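Local coordinates for protein putative fimbrial subunit (Corynebacterium diphtheriae, PDB 4HSQ) that is the major pilin SpaD, here its domains D2 and D3, and probably builds the shaft of a pilus used in cell adhesion, at residues P30-K36 against F126-N130; L66-T72 against V85-G91; Y145-L149 against E262-V266; K222-E227 against N240-F246. The contacts are given in a common frame with arbitrary orientation. Numbering follows the deposited sequence.

Contact 1: residues P30-K36 against F126-N130; sequences PTWGKDK and FNNPN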
loop_
_atom_site.group_PDB
_atom_site.type_symbol
_atom_site.label_atom_id
_atom_site.label_comp_id
_atom_site.label_asym_id
_atom_site.label_seq_id
_atom_site.Cartn_x
_atom_site.Cartn_y
_atom_site.Cartn_z
ATOM N N PRO A 30 -2.417 -19.175 24.439
ATOM C CA PRO A 30 -2.613 -19.358 25.884
ATOM C C PRO A 30 -1.611 -20.392 26.443
ATOM O O PRO A 30 -0.797 -20.966 25.693
ATOM C CB PRO A 30 -4.066 -19.843 25.974
ATOM C CG PRO A 30 -4.273 -20.603 24.684
ATOM C CD PRO A 30 -3.492 -19.826 23.655
ATOM N N THR A 31 -1.653 -20.626 27.761
ATOM C CA THR A 31 -0.802 -21.621 28.414
ATOM C C THR A 31 -1.658 -22.821 28.842
ATOM O O THR A 31 -2.850 -22.666 29.080
ATOM C CB THR A 31 -0.043 -21.020 29.610
ATOM O OG1 THR A 31 -0.991 -20.479 30.530
ATOM C CG2 THR A 31 1.002 -19.959 29.194
ATOM N N TRP A 32 -1.046 -24.014 28.929
ATOM C CA TRP A 32 -1.737 -25.243 29.334
ATOM C C TRP A 32 -0.744 -26.287 29.815
ATOM O O TRP A 32 0.424 -26.297 29.381
ATOM C CB TRP A 32 -2.620 -25.819 28.196
ATOM C CG TRP A 32 -1.862 -26.290 26.993
ATOM C CD1 TRP A 32 -1.390 -27.548 26.759
ATOM C CD2 TRP A 32 -1.492 -25.503 25.855
ATOM N NE1 TRP A 32 -0.767 -27.604 25.535
ATOM C CE2 TRP A 32 -0.795 -26.354 24.965
ATOM C CE3 TRP A 32 -1.674 -24.157 25.502
ATOM C CZ2 TRP A 32 -0.301 -25.908 23.736
ATOM C CZ3 TRP A 32 -1.184 -23.718 24.279
ATOM C CH2 TRP A 32 -0.508 -24.589 23.414
ATOM N N GLY A 33 -1.241 -27.168 30.697
ATOM C CA GLY A 33 -0.467 -28.242 31.294
ATOM C C GLY A 33 -0.268 -29.392 30.333
ATOM O O GLY A 33 -0.871 -29.416 29.252
ATOM N N LYS A 34 0.537 -30.374 30.742
ATOM C CA LYS A 34 0.849 -31.567 29.943
ATOM C C LYS A 34 -0.383 -32.452 29.680
ATOM O O LYS A 34 -0.369 -33.252 28.738
ATOM C CB LYS A 34 1.931 -32.400 30.648
ATOM C CG LYS A 34 3.367 -31.932 30.430
ATOM C CD LYS A 34 3.971 -32.490 29.136
ATOM C CE LYS A 34 5.450 -32.200 28.997
ATOM N NZ LYS A 34 5.734 -30.747 28.834
ATOM N N ASP A 35 -1.438 -32.285 30.496
ATOM C CA ASP A 35 -2.688 -33.053 30.468
ATOM C C ASP A 35 -3.720 -32.477 29.479
ATOM O O ASP A 35 -4.814 -33.039 29.331
ATOM C CB ASP A 35 -3.295 -33.085 31.887
ATOM C CG ASP A 35 -3.596 -31.716 32.486
ATOM O OD1 ASP A 35 -2.766 -30.790 32.313
ATOM O OD2 ASP A 35 -4.640 -31.582 33.160
ATOM N N LYS A 36 -3.372 -31.360 28.812
ATOM C CA LYS A 36 -4.252 -30.673 27.866
ATOM C C LYS A 36 -3.563 -30.409 26.539
ATOM O O LYS A 36 -2.367 -30.657 26.378
ATOM C CB LYS A 36 -4.716 -29.336 28.465
ATOM C CG LYS A 36 -5.756 -29.490 29.562
ATOM C CD LYS A 36 -5.799 -28.277 30.470
ATOM C CE LYS A 36 -6.646 -28.529 31.695
ATOM N NZ LYS A 36 -8.089 -28.692 31.361
ATOM N N PHE A 126 -9.296 -18.209 19.881
ATOM C CA PHE A 126 -8.863 -19.542 20.275
ATOM C C PHE A 126 -9.677 -20.080 21.440
ATOM O O PHE A 126 -10.344 -19.322 22.133
ATOM C CB PHE A 126 -7.369 -19.509 20.661
ATOM C CG PHE A 126 -7.020 -18.555 21.788
ATOM C CD1 PHE A 126 -7.130 -18.951 23.118
ATOM C CD2 PHE A 126 -6.503 -17.293 21.518
ATOM C CE1 PHE A 126 -6.793 -18.077 24.157
ATOM C CE2 PHE A 126 -6.132 -16.431 22.557
ATOM C CZ PHE A 126 -6.283 -16.830 23.870
ATOM N N ASN A 127 -9.564 -21.385 21.685
ATOM C CA ASN A 127 -10.185 -22.019 22.842
ATOM C C ASN A 127 -9.149 -22.051 23.946
ATOM O O ASN A 127 -8.028 -22.495 23.710
ATOM C CB ASN A 127 -10.673 -23.438 22.506
ATOM C CG ASN A 127 -11.884 -23.495 21.593
ATOM O OD1 ASN A 127 -12.588 -22.506 21.372
ATOM N ND2 ASN A 127 -12.160 -24.674 21.050
ATOM N N ASN A 128 -9.480 -21.504 25.119
ATOM C CA ASN A 128 -8.570 -21.550 26.272
ATOM C C ASN A 128 -8.617 -22.986 26.816
ATOM O O ASN A 128 -9.686 -23.423 27.240
ATOM C CB ASN A 128 -8.974 -20.515 27.325
ATOM C CG ASN A 128 -7.930 -20.345 28.402
ATOM O OD1 ASN A 128 -7.480 -21.305 29.017
ATOM N ND2 ASN A 128 -7.493 -19.120 28.626
ATOM N N PRO A 129 -7.520 -23.760 26.769
ATOM C CA PRO A 129 -7.597 -25.164 27.210
ATOM C C PRO A 129 -7.901 -25.365 28.694
ATOM O O PRO A 129 -8.308 -26.455 29.081
ATOM C CB PRO A 129 -6.206 -25.724 26.889
ATOM C CG PRO A 129 -5.568 -24.746 25.976
ATOM C CD PRO A 129 -6.162 -23.417 26.295
ATOM N N ASN A 130 -7.692 -24.334 29.513
ATOM C CA ASN A 130 -7.902 -24.427 30.951
ATOM C C ASN A 130 -9.388 -24.335 31.306
ATOM O O ASN A 130 -9.810 -24.957 32.280
ATOM C CB ASN A 130 -7.115 -23.334 31.671
ATOM C CG ASN A 130 -5.648 -23.299 31.322
ATOM O OD1 ASN A 130 -4.849 -24.080 31.840
ATOM N ND2 ASN A 130 -5.254 -22.370 30.452
HETATM O O HOH W 1 -8.563 -26.795 33.813
#
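This is a contact of a loop with a strand end and its following turn, centred on two prolines at the far end of the CnaA-type D2 domain: the loop 30-36, between strands 20-28 and 41-46, packs against the end of strand 117-127 and the turn after it. Pro-30 and Pro-129 do most of the apolar work. Pro-30 CD lies over the face of the Phe-126 ring, 3.9 Å from its centroid and 18° off the ring normal, a CH-pi contact, while Pro-30 CG comes within 3.8 Å of Pro-129 CD. Pro-129 CB also meets Trp-32 CB at 3.8 Å; the near part of the indole stays obliquely beside Pro-129 CG while its far end leads away, and the side chain also touches Leu-38. Polar bonds tie the rest. Asn-128 OD1 accepts from Asn-130 N at 3.1 Å, making an Asx turn, and from Asn-130 ND2 at 2.9 Å. That same ND2 also donates to Thr-31 O, 2.8 Å away. At the end of the type I turn from Gly-33 to Lys-36, Lys-36 NZ reaches Pro-129 O at 3.2 Å. The carbonyls of Thr-31, Pro-129 and Asn-130 thus accept from the Asn-130 amide, the Lys-36 ammonium and water 1 respectively, water 1 accepting in turn from Lys-36 NZ, so side chains and a water link two irregular segments around the proline packing.

Contact 2: residues L66-T72 against V85-G91; sequences LGTSDYT and VTLTDEG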
loop_
_atom_site.group_PDB
_atom_site.type_symbol
_atom_site.label_atom_id
_atom_site.label_comp_id
_atom_site.label_asym_id
_atom_site.label_seq_id
_atom_site.Cartn_x
_atom_site.Cartn_y
_atom_site.Cartn_z
ATOM N N LEU A 66 5.480 -23.111 10.578
ATOM C CA LEU A 66 4.454 -24.089 10.199
ATOM C C LEU A 66 4.422 -24.318 8.699
ATOM O O LEU A 66 4.847 -23.452 7.935
ATOM C CB LEU A 66 3.054 -23.654 10.698
ATOM C CG LEU A 66 2.827 -23.522 12.208
ATOM C CD1 LEU A 66 1.343 -23.468 12.531
ATOM C CD2 LEU A 66 3.460 -24.665 12.992
ATOM N N GLY A 67 3.969 -25.498 8.295
ATOM C CA GLY A 67 3.797 -25.839 6.891
ATOM C C GLY A 67 2.342 -25.677 6.482
ATOM O O GLY A 67 1.478 -25.471 7.337
ATOM N N THR A 68 2.037 -25.806 5.184
ATOM C CA THR A 68 0.652 -25.643 4.709
ATOM C C THR A 68 -0.304 -26.742 5.215
ATOM O O THR A 68 -1.494 -26.506 5.209
ATOM C CB THR A 68 0.596 -25.520 3.193
ATOM O OG1 THR A 68 1.068 -26.752 2.647
ATOM C CG2 THR A 68 1.396 -24.309 2.676
ATOM N N SER A 69 0.191 -27.877 5.749
ATOM C CA SER A 69 -0.703 -28.873 6.343
ATOM C C SER A 69 -1.109 -28.457 7.763
ATOM O O SER A 69 -2.053 -29.023 8.320
ATOM C CB SER A 69 -0.042 -30.252 6.385
ATOM O OG SER A 69 0.081 -30.743 5.060
ATOM N N ASP A 70 -0.398 -27.461 8.335
ATOM C CA ASP A 70 -0.596 -27.002 9.710
ATOM C C ASP A 70 -1.682 -25.940 9.845
ATOM O O ASP A 70 -2.068 -25.604 10.971
ATOM C CB ASP A 70 0.721 -26.491 10.296
ATOM C CG ASP A 70 1.786 -27.568 10.426
ATOM O OD1 ASP A 70 1.429 -28.728 10.737
ATOM O OD2 ASP A 70 2.971 -27.246 10.256
ATOM N N TYR A 71 -2.196 -25.425 8.723
ATOM C CA TYR A 71 -3.236 -24.415 8.768
ATOM C C TYR A 71 -4.086 -24.453 7.493
ATOM O O TYR A 71 -3.657 -24.994 6.474
ATOM C CB TYR A 71 -2.640 -22.996 8.980
ATOM C CG TYR A 71 -1.693 -22.539 7.879
ATOM C CD1 TYR A 71 -2.170 -21.880 6.744
ATOM C CD2 TYR A 71 -0.318 -22.744 7.985
ATOM C CE1 TYR A 71 -1.305 -21.467 5.726
ATOM C CE2 TYR A 71 0.559 -22.328 6.976
ATOM C CZ TYR A 71 0.059 -21.679 5.855
ATOM O OH TYR A 71 0.902 -21.244 4.860
ATOM N N THR A 72 -5.282 -23.884 7.555
ATOM C CA THR A 72 -6.069 -23.757 6.327
ATOM C C THR A 72 -6.171 -22.272 6.073
ATOM O O THR A 72 -6.071 -21.479 7.018
ATOM C CB THR A 72 -7.449 -24.425 6.407
ATOM O OG1 THR A 72 -8.236 -23.727 7.363
ATOM C CG2 THR A 72 -7.396 -25.914 6.722
ATOM N N VAL A 85 -7.192 -17.708 8.757
ATOM C CA VAL A 85 -6.085 -18.674 8.792
ATOM C C VAL A 85 -6.315 -19.511 10.029
ATOM O O VAL A 85 -6.228 -18.981 11.132
ATOM C CB VAL A 85 -4.691 -17.992 8.776
ATOM C CG1 VAL A 85 -3.587 -19.046 8.827
ATOM C CG2 VAL A 85 -4.545 -17.094 7.544
ATOM N N THR A 86 -6.680 -20.787 9.847
ATOM C CA THR A 86 -7.069 -21.683 10.948
ATOM C C THR A 86 -6.056 -22.775 11.140
ATOM O O THR A 86 -5.752 -23.478 10.187
ATOM C CB THR A 86 -8.441 -22.294 10.636
ATOM O OG1 THR A 86 -9.366 -21.260 10.302
ATOM C CG2 THR A 86 -9.002 -23.125 11.794
ATOM N N LEU A 87 -5.572 -22.970 12.366
ATOM C CA LEU A 87 -4.642 -24.072 12.589
ATOM C C LEU A 87 -5.403 -25.368 12.491
ATOM O O LEU A 87 -6.559 -25.450 12.937
ATOM C CB LEU A 87 -3.897 -23.989 13.933
ATOM C CG LEU A 87 -3.112 -22.711 14.234
ATOM C CD1 LEU A 87 -2.228 -22.935 15.439
ATOM C CD2 LEU A 87 -2.246 -22.270 13.041
ATOM N N THR A 88 -4.784 -26.359 11.836
ATOM C CA THR A 88 -5.372 -27.693 11.696
ATOM C C THR A 88 -5.032 -28.495 12.950
ATOM O O THR A 88 -4.234 -28.016 13.753
ATOM C CB THR A 88 -4.805 -28.381 10.437
ATOM O OG1 THR A 88 -3.400 -28.549 10.603
ATOM C CG2 THR A 88 -5.088 -27.611 9.167
ATOM N N ASP A 89 -5.511 -29.750 13.062
ATOM C CA ASP A 89 -5.112 -30.583 14.204
ATOM C C ASP A 89 -3.584 -30.843 14.196
ATOM O O ASP A 89 -2.981 -30.792 15.264
ATOM C CB ASP A 89 -5.910 -31.886 14.262
ATOM C CG ASP A 89 -7.360 -31.698 14.693
ATOM O OD1 ASP A 89 -7.664 -30.669 15.353
ATOM O OD2 ASP A 89 -8.196 -32.570 14.367
ATOM N N GLU A 90 -2.948 -31.018 13.014
ATOM C CA GLU A 90 -1.482 -31.193 12.948
ATOM C C GLU A 90 -0.746 -29.911 13.381
ATOM O O GLU A 90 0.255 -29.989 14.094
ATOM C CB GLU A 90 -1.022 -31.590 11.543
ATOM C CG GLU A 90 -1.438 -32.989 11.131
ATOM C CD GLU A 90 -1.545 -33.216 9.637
ATOM O OE1 GLU A 90 -0.934 -32.441 8.864
ATOM O OE2 GLU A 90 -2.235 -34.182 9.236
ATOM N N GLY A 91 -1.256 -28.750 12.954
ATOM C CA GLY A 91 -0.702 -27.455 13.338
ATOM C C GLY A 91 -0.807 -27.162 14.821
ATOM O O GLY A 91 0.149 -26.668 15.429
HETATM O O HOH W 2 -3.573 -31.126 8.009
HETATM O O HOH W 3 -9.250 -20.937 7.405
#
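The two backbones run antiparallel over a short length. Thr-72 and Thr-86 form a hydrogen-bonded pair: Thr-72 N donates to Thr-86 O at 2.7 Å. The return bond, from Thr-86 N to Thr-72 O, measures 3.0 Å. Tyr-71 faces Leu-87 in a non-hydrogen-bonded pair with their CA atoms 4.1 Å apart. Thr-88 N then donates to Asp-70 O at 2.9 Å, beside the close approach of Gly-91 CA to Asp-70 O at 3.3 Å, a spot where a side chain on Gly-91 would clash. These are the strands of a beta hairpin, 71-73 with 82-87, at an edge of the D2 domain, and the second strand passes straight into helix 89-93. Thr-88 is the N-cap: its OG1 accepts from Gly-91 N at 3.2 Å and donates to Ser-69 O at 2.7 Å, so the cap also secures the other segment. Tyr-71 CD1 touches Val-85 CG1 and Leu-66 CD1 touches Leu-87 CD2, both at 3.8 Å; Val-56 and Val-59 of strand 51-61 extend this apolar patch. On the opposite sheet face Thr-72 OG1 and Thr-86 OG1 share water 3. Asp-70 OD2 accepts from Gly-67 N at 2.8 Å and forms a salt bridge with Lys-94.

Contact 3: residues Y145-L149 against E262-V266; sequences YHGKL and EVTLV. With CA (calcium ion), chain B.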
loop_
_atom_site.group_PDB
_atom_site.type_symbol
_atom_site.label_atom_id
_atom_site.label_comp_id
_atom_site.label_asym_id
_atom_site.label_seq_id
_atom_site.Cartn_x
_atom_site.Cartn_y
_atom_site.Cartn_z
ATOM N N TYR A 145 -1.261 4.651 3.497
ATOM C CA TYR A 145 -1.802 5.748 2.695
ATOM C C TYR A 145 -1.259 5.775 1.284
ATOM O O TYR A 145 -0.044 5.710 1.076
ATOM C CB TYR A 145 -1.465 7.103 3.326
ATOM C CG TYR A 145 -2.037 7.356 4.696
ATOM C CD1 TYR A 145 -3.231 8.061 4.859
ATOM C CD2 TYR A 145 -1.385 6.901 5.838
ATOM C CE1 TYR A 145 -3.726 8.364 6.138
ATOM C CE2 TYR A 145 -1.862 7.212 7.119
ATOM C CZ TYR A 145 -3.042 7.924 7.258
ATOM O OH TYR A 145 -3.519 8.194 8.516
ATOM N N HIS A 146 -2.161 5.941 0.325
ATOM C CA HIS A 146 -1.823 6.088 -1.094
ATOM C C HIS A 146 -2.625 7.207 -1.650
ATOM O O HIS A 146 -3.758 7.386 -1.227
ATOM C CB HIS A 146 -2.087 4.801 -1.904
ATOM C CG HIS A 146 -1.121 3.679 -1.626
ATOM N ND1 HIS A 146 -1.277 2.854 -0.530
ATOM C CD2 HIS A 146 -0.035 3.269 -2.334
ATOM C CE1 HIS A 146 -0.284 1.981 -0.592
ATOM N NE2 HIS A 146 0.490 2.195 -1.662
ATOM N N GLY A 147 -2.104 7.883 -2.666
ATOM C CA GLY A 147 -2.856 8.960 -3.300
ATOM C C GLY A 147 -2.711 8.910 -4.795
ATOM O O GLY A 147 -1.850 8.199 -5.327
ATOM N N LYS A 148 -3.575 9.626 -5.479
ATOM C CA LYS A 148 -3.481 9.716 -6.943
ATOM C C LYS A 148 -2.619 10.899 -7.347
ATOM O O LYS A 148 -2.630 11.929 -6.685
ATOM C CB LYS A 148 -4.867 9.869 -7.550
ATOM C CG LYS A 148 -5.716 8.642 -7.312
ATOM C CD LYS A 148 -6.927 8.655 -8.251
ATOM C CE LYS A 148 -8.224 8.507 -7.514
ATOM N NZ LYS A 148 -9.376 8.747 -8.422
ATOM N N LEU A 149 -1.884 10.751 -8.447
ATOM C CA LEU A 149 -1.072 11.811 -8.976
ATOM C C LEU A 149 -1.603 12.165 -10.364
ATOM O O LEU A 149 -1.473 11.372 -11.290
ATOM C CB LEU A 149 0.429 11.449 -9.013
ATOM C CG LEU A 149 1.331 12.512 -9.687
ATOM C CD1 LEU A 149 1.262 13.866 -8.938
ATOM C CD2 LEU A 149 2.755 12.022 -9.799
ATOM N N GLU A 262 -9.519 15.503 -2.467
ATOM C CA GLU A 262 -8.716 15.210 -1.292
ATOM C C GLU A 262 -7.862 13.918 -1.417
ATOM O O GLU A 262 -7.095 13.646 -0.505
ATOM C CB GLU A 262 -9.615 15.172 -0.025
ATOM C CG GLU A 262 -10.596 14.011 0.041
ATOM C CD GLU A 262 -11.965 14.250 -0.577
ATOM O OE1 GLU A 262 -12.069 15.011 -1.570
ATOM O OE2 GLU A 262 -12.939 13.644 -0.073
ATOM N N VAL A 263 -7.983 13.128 -2.531
ATOM C CA VAL A 263 -7.186 11.889 -2.682
ATOM C C VAL A 263 -6.193 12.027 -3.864
ATOM O O VAL A 263 -5.479 11.067 -4.197
ATOM C CB VAL A 263 -8.060 10.593 -2.829
ATOM C CG1 VAL A 263 -8.978 10.396 -1.630
ATOM C CG2 VAL A 263 -8.881 10.590 -4.137
ATOM N N THR A 264 -6.185 13.200 -4.508
ATOM C CA THR A 264 -5.374 13.481 -5.697
ATOM C C THR A 264 -4.525 14.726 -5.523
ATOM O O THR A 264 -5.008 15.768 -5.093
ATOM C CB THR A 264 -6.288 13.678 -6.944
ATOM O OG1 THR A 264 -7.259 12.625 -6.984
ATOM C CG2 THR A 264 -5.499 13.719 -8.274
ATOM N N LEU A 265 -3.281 14.616 -5.927
ATOM C CA LEU A 265 -2.386 15.743 -6.016
ATOM C C LEU A 265 -2.339 16.071 -7.487
ATOM O O LEU A 265 -2.151 15.163 -8.288
ATOM C CB LEU A 265 -1.012 15.411 -5.462
ATOM C CG LEU A 265 -0.068 16.607 -5.293
ATOM C CD1 LEU A 265 0.746 16.449 -4.025
ATOM C CD2 LEU A 265 0.875 16.727 -6.468
ATOM N N VAL A 266 -2.538 17.338 -7.845
ATOM C CA VAL A 266 -2.519 17.791 -9.235
ATOM C C VAL A 266 -1.233 18.579 -9.460
ATOM O O VAL A 266 -0.941 19.533 -8.737
ATOM C CB VAL A 266 -3.782 18.627 -9.647
ATOM C CG1 VAL A 266 -3.685 19.115 -11.092
ATOM C CG2 VAL A 266 -5.068 17.855 -9.437
HETATM CA CA CA B . -5.787 17.250 -3.605
HETATM O O HOH W 4 -3.556 18.328 -3.591
#
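Tyr-145 and His-146 open the segment 145-149 on the approach to its partner without touching it; they look to other neighbours, Tyr-145 to Arg-248 through a cation-pi contact and His-146 to the carbonyl of Gln-15 through NE2. At Gly-147 the strands begin to converge, its CA lying 3.5 Å from Val-263 O. Lys-148 makes the real junction. Its N donates to Val-263 O at 2.7 Å, and its O accepts from Leu-265 N at 2.9 Å, so both polar backbone atoms of one residue straddle Thr-264, as expected for parallel strands. The Lys-148 and Thr-264 side chains share a sheet face, with Lys-148 CB 3.7 Å from Thr-264 OG1, and the methylenes of the lysine pass Val-263, CE to CG2 at 4.0 Å. Leu-149 and Leu-265 turn to the other face, into the domain interior, where Leu-149 CD1 meets Leu-265 CD2 at 3.8 Å. The carbonyl of Thr-264 is left for the metal: Thr-264 O binds calcium at 2.2 Å, with water 4 at 2.5 Å from the ion, and Ile-251, Glu-253, Asp-260 and Asp-261 complete the site. Parallel pairing of the first and last strands is the signature of the CnaB (prealbumin-like) fold, here with a calcium-binding loop leading into its last strand.

Contact 4: residues K222-E227 against N240-F246; sequences KFCLKE and NVTEIEF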
loop_
_atom_site.group_PDB
_atom_site.type_symbol
_atom_site.label_atom_id
_atom_site.label_comp_id
_atom_site.label_asym_id
_atom_site.label_seq_id
_atom_site.Cartn_x
_atom_site.Cartn_y
_atom_site.Cartn_z
ATOM N N LYS A 222 10.965 12.017 -2.072
ATOM C CA LYS A 222 9.988 12.620 -2.991
ATOM C C LYS A 222 9.783 11.732 -4.212
ATOM O O LYS A 222 10.480 10.730 -4.381
ATOM C CB LYS A 222 10.473 13.994 -3.476
ATOM C CG LYS A 222 10.442 15.087 -2.431
ATOM C CD LYS A 222 11.346 16.212 -2.824
ATOM C CE LYS A 222 10.987 17.423 -2.022
ATOM N NZ LYS A 222 10.087 18.318 -2.790
ATOM N N PHE A 223 8.833 12.119 -5.059
ATOM C CA PHE A 223 8.660 11.533 -6.382
ATOM C C PHE A 223 9.086 12.599 -7.367
ATOM O O PHE A 223 8.999 13.783 -7.055
ATOM C CB PHE A 223 7.215 11.065 -6.645
ATOM C CG PHE A 223 6.869 9.781 -5.944
ATOM C CD1 PHE A 223 7.333 8.558 -6.422
ATOM C CD2 PHE A 223 6.028 9.780 -4.837
ATOM C CE1 PHE A 223 6.999 7.368 -5.784
ATOM C CE2 PHE A 223 5.687 8.588 -4.210
ATOM C CZ PHE A 223 6.190 7.397 -4.670
ATOM N N CYS A 224 9.512 12.192 -8.554
ATOM C CA CYS A 224 9.931 13.103 -9.605
ATOM C C CYS A 224 9.283 12.650 -10.904
ATOM O O CYS A 224 9.304 11.463 -11.206
ATOM C CB CYS A 224 11.458 13.123 -9.726
ATOM S SG CYS A 224 12.273 14.254 -8.569
ATOM N N LEU A 225 8.750 13.577 -11.672
ATOM C CA LEU A 225 8.207 13.314 -13.020
ATOM C C LEU A 225 9.229 13.777 -14.007
ATOM O O LEU A 225 9.656 14.914 -13.923
ATOM C CB LEU A 225 6.889 14.093 -13.248
ATOM C CG LEU A 225 5.707 13.574 -12.441
ATOM C CD1 LEU A 225 4.677 14.665 -12.235
ATOM C CD2 LEU A 225 5.085 12.384 -13.139
ATOM N N LYS A 226 9.623 12.913 -14.938
ATOM C CA LYS A 226 10.576 13.231 -15.982
ATOM C C LYS A 226 9.822 13.303 -17.285
ATOM O O LYS A 226 9.285 12.294 -17.710
ATOM C CB LYS A 226 11.670 12.145 -16.050
ATOM C CG LYS A 226 12.762 12.476 -17.040
ATOM C CD LYS A 226 13.732 11.322 -17.167
ATOM C CE LYS A 226 14.923 11.702 -18.016
ATOM N NZ LYS A 226 15.906 10.592 -18.120
ATOM N N GLU A 227 9.773 14.464 -17.914
ATOM C CA GLU A 227 9.099 14.579 -19.211
ATOM C C GLU A 227 10.051 14.092 -20.267
ATOM O O GLU A 227 11.121 14.664 -20.430
ATOM C CB GLU A 227 8.664 16.011 -19.459
ATOM C CG GLU A 227 7.732 16.126 -20.653
ATOM C CD GLU A 227 7.315 17.552 -20.925
ATOM O OE1 GLU A 227 7.337 18.381 -19.988
ATOM O OE2 GLU A 227 6.960 17.839 -22.086
ATOM N N ASN A 240 13.473 19.196 -17.325
ATOM C CA ASN A 240 12.371 18.311 -17.704
ATOM C C ASN A 240 12.012 17.389 -16.517
ATOM O O ASN A 240 11.226 16.463 -16.681
ATOM C CB ASN A 240 12.705 17.514 -18.976
ATOM C CG ASN A 240 13.779 16.474 -18.806
ATOM O OD1 ASN A 240 14.744 16.659 -18.064
ATOM N ND2 ASN A 240 13.624 15.344 -19.498
ATOM N N VAL A 241 12.518 17.702 -15.312
ATOM C CA VAL A 241 12.228 16.931 -14.095
ATOM C C VAL A 241 11.486 17.837 -13.107
ATOM O O VAL A 241 11.940 18.938 -12.797
ATOM C CB VAL A 241 13.465 16.251 -13.434
ATOM C CG1 VAL A 241 13.070 15.587 -12.104
ATOM C CG2 VAL A 241 14.113 15.216 -14.367
ATOM N N THR A 242 10.329 17.386 -12.663
ATOM C CA THR A 242 9.471 18.088 -11.706
ATOM C C THR A 242 9.395 17.256 -10.435
ATOM O O THR A 242 8.988 16.102 -10.502
ATOM C CB THR A 242 8.054 18.269 -12.303
ATOM O OG1 THR A 242 8.119 19.043 -13.493
ATOM C CG2 THR A 242 7.056 18.898 -11.313
ATOM N N GLU A 243 9.743 17.833 -9.283
ATOM C CA GLU A 243 9.656 17.057 -8.048
ATOM C C GLU A 243 8.282 17.254 -7.442
ATOM O O GLU A 243 7.682 18.313 -7.583
ATOM C CB GLU A 243 10.792 17.413 -7.051
ATOM C CG GLU A 243 10.736 18.822 -6.500
ATOM C CD GLU A 243 11.824 19.125 -5.489
ATOM O OE1 GLU A 243 12.890 18.480 -5.560
ATOM O OE2 GLU A 243 11.642 20.059 -4.675
ATOM N N ILE A 244 7.784 16.227 -6.787
ATOM C CA ILE A 244 6.464 16.234 -6.162
ATOM C C ILE A 244 6.603 15.942 -4.669
ATOM O O ILE A 244 7.152 14.895 -4.314
ATOM C CB ILE A 244 5.577 15.153 -6.859
ATOM C CG1 ILE A 244 5.433 15.385 -8.385
ATOM C CG2 ILE A 244 4.216 14.996 -6.184
ATOM C CD1 ILE A 244 4.709 16.624 -8.776
ATOM N N GLU A 245 6.031 16.807 -3.816
ATOM C CA GLU A 245 5.960 16.600 -2.349
ATOM C C GLU A 245 4.669 15.825 -2.100
ATOM O O GLU A 245 3.591 16.418 -1.967
ATOM C CB GLU A 245 5.970 17.938 -1.560
ATOM C CG GLU A 245 7.132 18.865 -1.874
ATOM C CD GLU A 245 7.555 19.821 -0.767
ATOM O OE1 GLU A 245 8.572 20.526 -0.962
ATOM O OE2 GLU A 245 6.887 19.859 0.293
ATOM N N PHE A 246 4.758 14.503 -2.163
ATOM C CA PHE A 246 3.587 13.626 -2.124
ATOM C C PHE A 246 3.236 13.160 -0.702
ATOM O O PHE A 246 3.227 11.980 -0.383
ATOM C CB PHE A 246 3.835 12.462 -3.082
ATOM C CG PHE A 246 2.582 11.837 -3.625
ATOM C CD1 PHE A 246 1.772 12.528 -4.524
ATOM C CD2 PHE A 246 2.199 10.563 -3.230
ATOM C CE1 PHE A 246 0.605 11.939 -5.033
ATOM C CE2 PHE A 246 1.032 9.989 -3.723
ATOM C CZ PHE A 246 0.266 10.663 -4.644
#
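Phe-223, Leu-225 and Ile-244 form the apolar centre on one face of an antiparallel hairpin, and Phe-246, just beyond the end of strand 241-244, packs against Phe-223. Leu-225 CD1 lies 4.0 Å from Ile-244 CD1, and the edge of the Phe-223 ring points at the face of Phe-246, an offset edge-to-face pair with centroids 5.9 Å apart. On the other face Cys-224 CB packs on Val-241 CG1 at 3.8 Å, and Cys-224 forms a disulfide with Cys-173. Backbone pairing includes Ile-244 N to Phe-223 O at 2.7 Å and Leu-225 N to Thr-242 O at 2.8 Å. At one end Asn-240 ND2 donates to Glu-227 O at 2.8 Å; at the other, Lys-222 NZ forms salt bridges with Glu-243 OE2 at 3.0 Å and Glu-245 OE1 at 3.2 Å, their hydrogen bonds weak, Glu-245 also pairing with Lys-250. Strand 222-229 joins outer strand 241-244 to 167-173; Leu-225 packs on strands 142-155 and 264-271, Ile-244 on 264-271 and Phe-246 on 142-155.

Overall arrangement
The four contacts follow the long axis of a two-domain rod. Contacts 1 and 2 lie in D2, centres about 18 Å apart, with contact 2 nested inside the loop that contact 1 closes. Contacts 3 and 4 come later and lie in D3, across the chain's centre; contact 4 is nested within contact 3. There the two sheets of D3 pack together, Ile-244 CG2 on Leu-265 CD2 at 3.8 Å, and Phe-246 CZ separately touches Gly-147 O at 3.3 Å. The centres of contacts 1 and 4 are about 57 Å apart. Strand 142-155 pairs with 117-127 in D2 and with 264-271 in D3, a continuous link between domains that suits an elongated pilus subunit.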